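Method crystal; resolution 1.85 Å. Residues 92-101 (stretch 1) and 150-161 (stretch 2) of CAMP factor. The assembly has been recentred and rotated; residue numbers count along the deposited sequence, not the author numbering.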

# COMPACT_ATOMS: atom_id res chain seq x y z
N LEU A 92 1.58 -7.80 -7.28
CA LEU A 92 1.04 -9.08 -6.81
C LEU A 92 -0.48 -9.05 -6.63
O LEU A 92 -1.03 -9.92 -5.94
CB LEU A 92 1.72 -9.50 -5.50
CG LEU A 92 3.25 -9.57 -5.56
CD1 LEU A 92 3.81 -9.96 -4.19
CD2 LEU A 92 3.70 -10.54 -6.61
N ARG A 93 -1.17 -8.09 -7.27
CA ARG A 93 -2.57 -7.86 -6.95
C ARG A 93 -3.44 -9.08 -7.20
O ARG A 93 -4.41 -9.32 -6.46
CB ARG A 93 -3.12 -6.68 -7.76
CG ARG A 93 -4.51 -6.26 -7.27
CD ARG A 93 -5.08 -5.09 -8.05
NE ARG A 93 -4.37 -3.84 -7.79
CZ ARG A 93 -4.51 -3.09 -6.71
NH1 ARG A 93 -5.35 -3.44 -5.73
NH2 ARG A 93 -3.81 -1.97 -6.60
N TYR A 94 -3.12 -9.88 -8.22
CA TYR A 94 -3.92 -11.04 -8.58
C TYR A 94 -3.30 -12.35 -8.12
O TYR A 94 -3.70 -13.42 -8.61
CB TYR A 94 -4.16 -11.08 -10.09
CG TYR A 94 -5.23 -10.11 -10.53
CD1 TYR A 94 -4.94 -8.77 -10.76
CD2 TYR A 94 -6.56 -10.52 -10.65
CE1 TYR A 94 -5.93 -7.87 -11.15
CE2 TYR A 94 -7.56 -9.62 -11.03
CZ TYR A 94 -7.24 -8.30 -11.28
OH TYR A 94 -8.22 -7.41 -11.66
N LYS A 95 -2.34 -12.31 -7.21
CA LYS A 95 -1.78 -13.56 -6.71
C LYS A 95 -2.74 -14.21 -5.71
O LYS A 95 -3.58 -13.55 -5.10
CB LYS A 95 -0.41 -13.32 -6.03
CG LYS A 95 0.70 -12.93 -7.01
CD LYS A 95 1.04 -14.11 -7.91
CE LYS A 95 2.02 -13.70 -9.00
NZ LYS A 95 2.25 -14.84 -9.93
N ILE A 96 -2.58 -15.53 -5.55
CA ILE A 96 -3.39 -16.23 -4.57
C ILE A 96 -3.13 -15.66 -3.17
O ILE A 96 -2.10 -15.02 -2.90
CB ILE A 96 -3.10 -17.74 -4.60
CG1 ILE A 96 -1.59 -18.01 -4.47
CG2 ILE A 96 -3.68 -18.36 -5.88
CD1 ILE A 96 -1.25 -19.48 -4.29
N GLN A 97 -4.09 -15.89 -2.27
CA GLN A 97 -4.01 -15.30 -0.94
C GLN A 97 -2.76 -15.76 -0.19
O GLN A 97 -2.20 -14.99 0.60
CB GLN A 97 -5.29 -15.63 -0.16
CG GLN A 97 -5.33 -15.13 1.28
CD GLN A 97 -5.27 -13.61 1.40
OE1 GLN A 97 -5.53 -12.88 0.43
NE2 GLN A 97 -4.96 -13.12 2.60
N LYS A 98 -2.30 -16.98 -0.46
CA LYS A 98 -1.11 -17.52 0.20
C LYS A 98 0.11 -16.63 -0.00
O LYS A 98 0.93 -16.47 0.91
CB LYS A 98 -0.82 -18.93 -0.32
CG LYS A 98 0.32 -19.68 0.33
CD LYS A 98 0.65 -20.93 -0.51
CE LYS A 98 1.41 -21.98 0.28
NZ LYS A 98 2.88 -21.73 0.34
N ALA A 99 0.25 -16.04 -1.20
CA ALA A 99 1.35 -15.12 -1.44
C ALA A 99 1.29 -13.93 -0.49
O ALA A 99 2.31 -13.49 0.04
CB ALA A 99 1.34 -14.64 -2.90
N HIS A 100 0.09 -13.40 -0.26
CA HIS A 100 -0.05 -12.21 0.57
C HIS A 100 0.09 -12.53 2.06
O HIS A 100 0.58 -11.69 2.83
CB HIS A 100 -1.39 -11.55 0.30
CG HIS A 100 -1.49 -10.98 -1.07
ND1 HIS A 100 -2.10 -11.64 -2.12
CD2 HIS A 100 -1.02 -9.81 -1.58
CE1 HIS A 100 -2.02 -10.90 -3.21
NE2 HIS A 100 -1.37 -9.79 -2.91
N VAL A 101 -0.39 -13.69 2.49
CA VAL A 101 -0.19 -14.08 3.88
C VAL A 101 1.30 -14.18 4.19
O VAL A 101 1.78 -13.67 5.22
CB VAL A 101 -0.92 -15.40 4.17
CG1 VAL A 101 -0.52 -15.93 5.55
CG2 VAL A 101 -2.42 -15.18 4.10
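Stretch 2 (150-161) ATIYVKDLLNKA

A loop and the start of a helix can be joined by a few well-chosen rotamers, as this pair of segments from CAMP factor illustrates. Stretch 1 opens with a type I turn, Leu92 to Lys95, closed by Lys95 N to Leu92 O at 3.0 Å, and then enters a helix. Stretch 2 is helical from Ile152 onward. Thr151 precedes it as N-cap: with chi1 p, its OG1 accepts a weak capping bond from Val154 N at 3.4 Å. The register is Arg93 beside Tyr153 (CA to CA 5.5 Å) and Gln97 beside Thr151 (6.5 Å), so the chains run in opposing senses here.

Arg93 shows how a sideways CA-to-CB bond can still serve a contact. Extended through chi1 and chi2 (both t), then bent at chi3 (m), it brings NH1 to Tyr153 O, a hydrogen bond of 2.8 Å. Leu157 CD1 covers one face of the guanidinium. Farther along the helix, Lys160 NZ lies 3.5 Å from Arg93 NH2; these like charges share a water, weakly bound on the lysine side.

Tyr153 points toward stretch 1, and its m rotamer lays the ring on that of His100, also m. The offset stack has centroids 3.7 Å apart and planes at 13°, with His100 CG 3.2 Å from Tyr153 CE2. A weak bond from His100 ND1 to Ile96 O, 3.5 Å, helps hold the imidazole.

Tyr94 starts away, yet its ring returns: Val154 CG2 lies over one face, 4.1 Å from CE2, while OH approaches Leu157 CD2 at 3.4 Å. The p turn at chi2 of Gln97 brings OE1 to 3.5 Å from Thr151 CG2. One water joins OE1 to Ile152 N; another accepts from Thr151 OG1 and donates to the carbonyl oxygens of Arg93 and Lys95.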

# COMPACT_ATOMS: atom_id res chain seq x y z
N ALA A 150 -12.60 -13.18 -4.51
CA ALA A 150 -11.72 -12.02 -4.61
C ALA A 150 -11.00 -11.81 -3.29
O ALA A 150 -11.62 -11.89 -2.22
CB ALA A 150 -12.52 -10.78 -5.00
N THR A 151 -9.69 -11.61 -3.35
CA THR A 151 -8.95 -11.19 -2.18
C THR A 151 -9.25 -9.72 -1.89
O THR A 151 -9.88 -9.02 -2.69
CB THR A 151 -7.45 -11.38 -2.41
OG1 THR A 151 -7.05 -10.56 -3.52
CG2 THR A 151 -7.13 -12.85 -2.71
N ILE A 152 -8.77 -9.24 -0.75
CA ILE A 152 -8.94 -7.81 -0.46
C ILE A 152 -8.16 -6.96 -1.46
O ILE A 152 -8.51 -5.81 -1.71
CB ILE A 152 -8.53 -7.50 0.98
CG1 ILE A 152 -7.03 -7.67 1.10
CG2 ILE A 152 -9.25 -8.39 1.97
CD1 ILE A 152 -6.44 -6.59 1.84
N TYR A 153 -7.09 -7.51 -2.04
CA TYR A 153 -6.31 -6.75 -3.03
C TYR A 153 -7.11 -6.53 -4.31
O TYR A 153 -7.07 -5.44 -4.88
CB TYR A 153 -4.99 -7.47 -3.30
CG TYR A 153 -4.35 -7.80 -1.97
CD1 TYR A 153 -3.61 -6.84 -1.29
CD2 TYR A 153 -4.57 -9.03 -1.36
CE1 TYR A 153 -3.07 -7.12 -0.04
CE2 TYR A 153 -4.04 -9.32 -0.12
CZ TYR A 153 -3.29 -8.36 0.53
OH TYR A 153 -2.75 -8.65 1.77
N VAL A 154 -7.87 -7.54 -4.75
CA VAL A 154 -8.75 -7.37 -5.90
C VAL A 154 -9.91 -6.44 -5.55
O VAL A 154 -10.28 -5.57 -6.35
CB VAL A 154 -9.25 -8.75 -6.40
CG1 VAL A 154 -10.34 -8.58 -7.47
CG2 VAL A 154 -8.09 -9.56 -6.97
N LYS A 155 -10.50 -6.64 -4.37
CA LYS A 155 -11.55 -5.74 -3.89
C LYS A 155 -11.07 -4.30 -3.81
O LYS A 155 -11.85 -3.37 -4.06
CB LYS A 155 -12.05 -6.20 -2.52
CG LYS A 155 -13.08 -7.33 -2.56
CD LYS A 155 -14.38 -6.86 -3.19
CE LYS A 155 -15.45 -7.96 -3.21
NZ LYS A 155 -16.00 -8.17 -1.85
N ASP A 156 -9.80 -4.08 -3.47
CA ASP A 156 -9.28 -2.72 -3.42
C ASP A 156 -9.19 -2.11 -4.82
O ASP A 156 -9.39 -0.90 -4.97
CB ASP A 156 -7.92 -2.69 -2.72
CG ASP A 156 -8.03 -2.99 -1.21
OD1 ASP A 156 -9.11 -2.75 -0.63
OD2 ASP A 156 -7.04 -3.46 -0.60
N LEU A 157 -8.90 -2.91 -5.85
CA LEU A 157 -8.93 -2.40 -7.22
C LEU A 157 -10.34 -1.96 -7.62
O LEU A 157 -10.53 -0.93 -8.27
CB LEU A 157 -8.40 -3.46 -8.19
CG LEU A 157 -8.19 -3.02 -9.64
CD1 LEU A 157 -7.12 -1.95 -9.73
CD2 LEU A 157 -7.83 -4.22 -10.52
N LEU A 158 -11.35 -2.69 -7.19
CA LEU A 158 -12.73 -2.35 -7.45
C LEU A 158 -13.09 -1.06 -6.69
O LEU A 158 -13.71 -0.19 -7.21
CB LEU A 158 -13.65 -3.46 -7.05
CG LEU A 158 -15.13 -3.18 -7.08
CD1 LEU A 158 -15.56 -2.58 -8.39
CD2 LEU A 158 -15.95 -4.37 -6.73
N ASN A 159 -12.65 -0.98 -5.46
CA ASN A 159 -12.91 0.20 -4.66
C ASN A 159 -12.27 1.41 -5.27
O ASN A 159 -12.83 2.45 -5.28
CB ASN A 159 -12.48 0.02 -3.22
CG ASN A 159 -13.29 0.87 -2.27
OD1 ASN A 159 -12.83 1.28 -1.24
ND2 ASN A 159 -14.48 1.12 -2.64
N LYS A 160 -11.07 1.25 -5.79
CA LYS A 160 -10.41 2.36 -6.47
C LYS A 160 -11.22 2.83 -7.67
O LYS A 160 -11.37 4.04 -7.90
CB LYS A 160 -9.00 1.96 -6.89
CG LYS A 160 -8.06 3.14 -7.08
CD LYS A 160 -6.59 2.71 -7.04
CE LYS A 160 -6.18 2.28 -5.63
NZ LYS A 160 -5.22 1.14 -5.66
N ALA A 161 -11.76 1.89 -8.46
CA ALA A 161 -12.58 2.26 -9.60
C ALA A 161 -13.86 2.97 -9.16
O ALA A 161 -14.29 3.94 -9.80
CB ALA A 161 -12.91 1.02 -10.44
O HOH W 1 -4.70 -11.16 -4.58
O HOH W 2 -2.55 -0.05 -4.30
O HOH W 3 -7.35 -11.24 0.94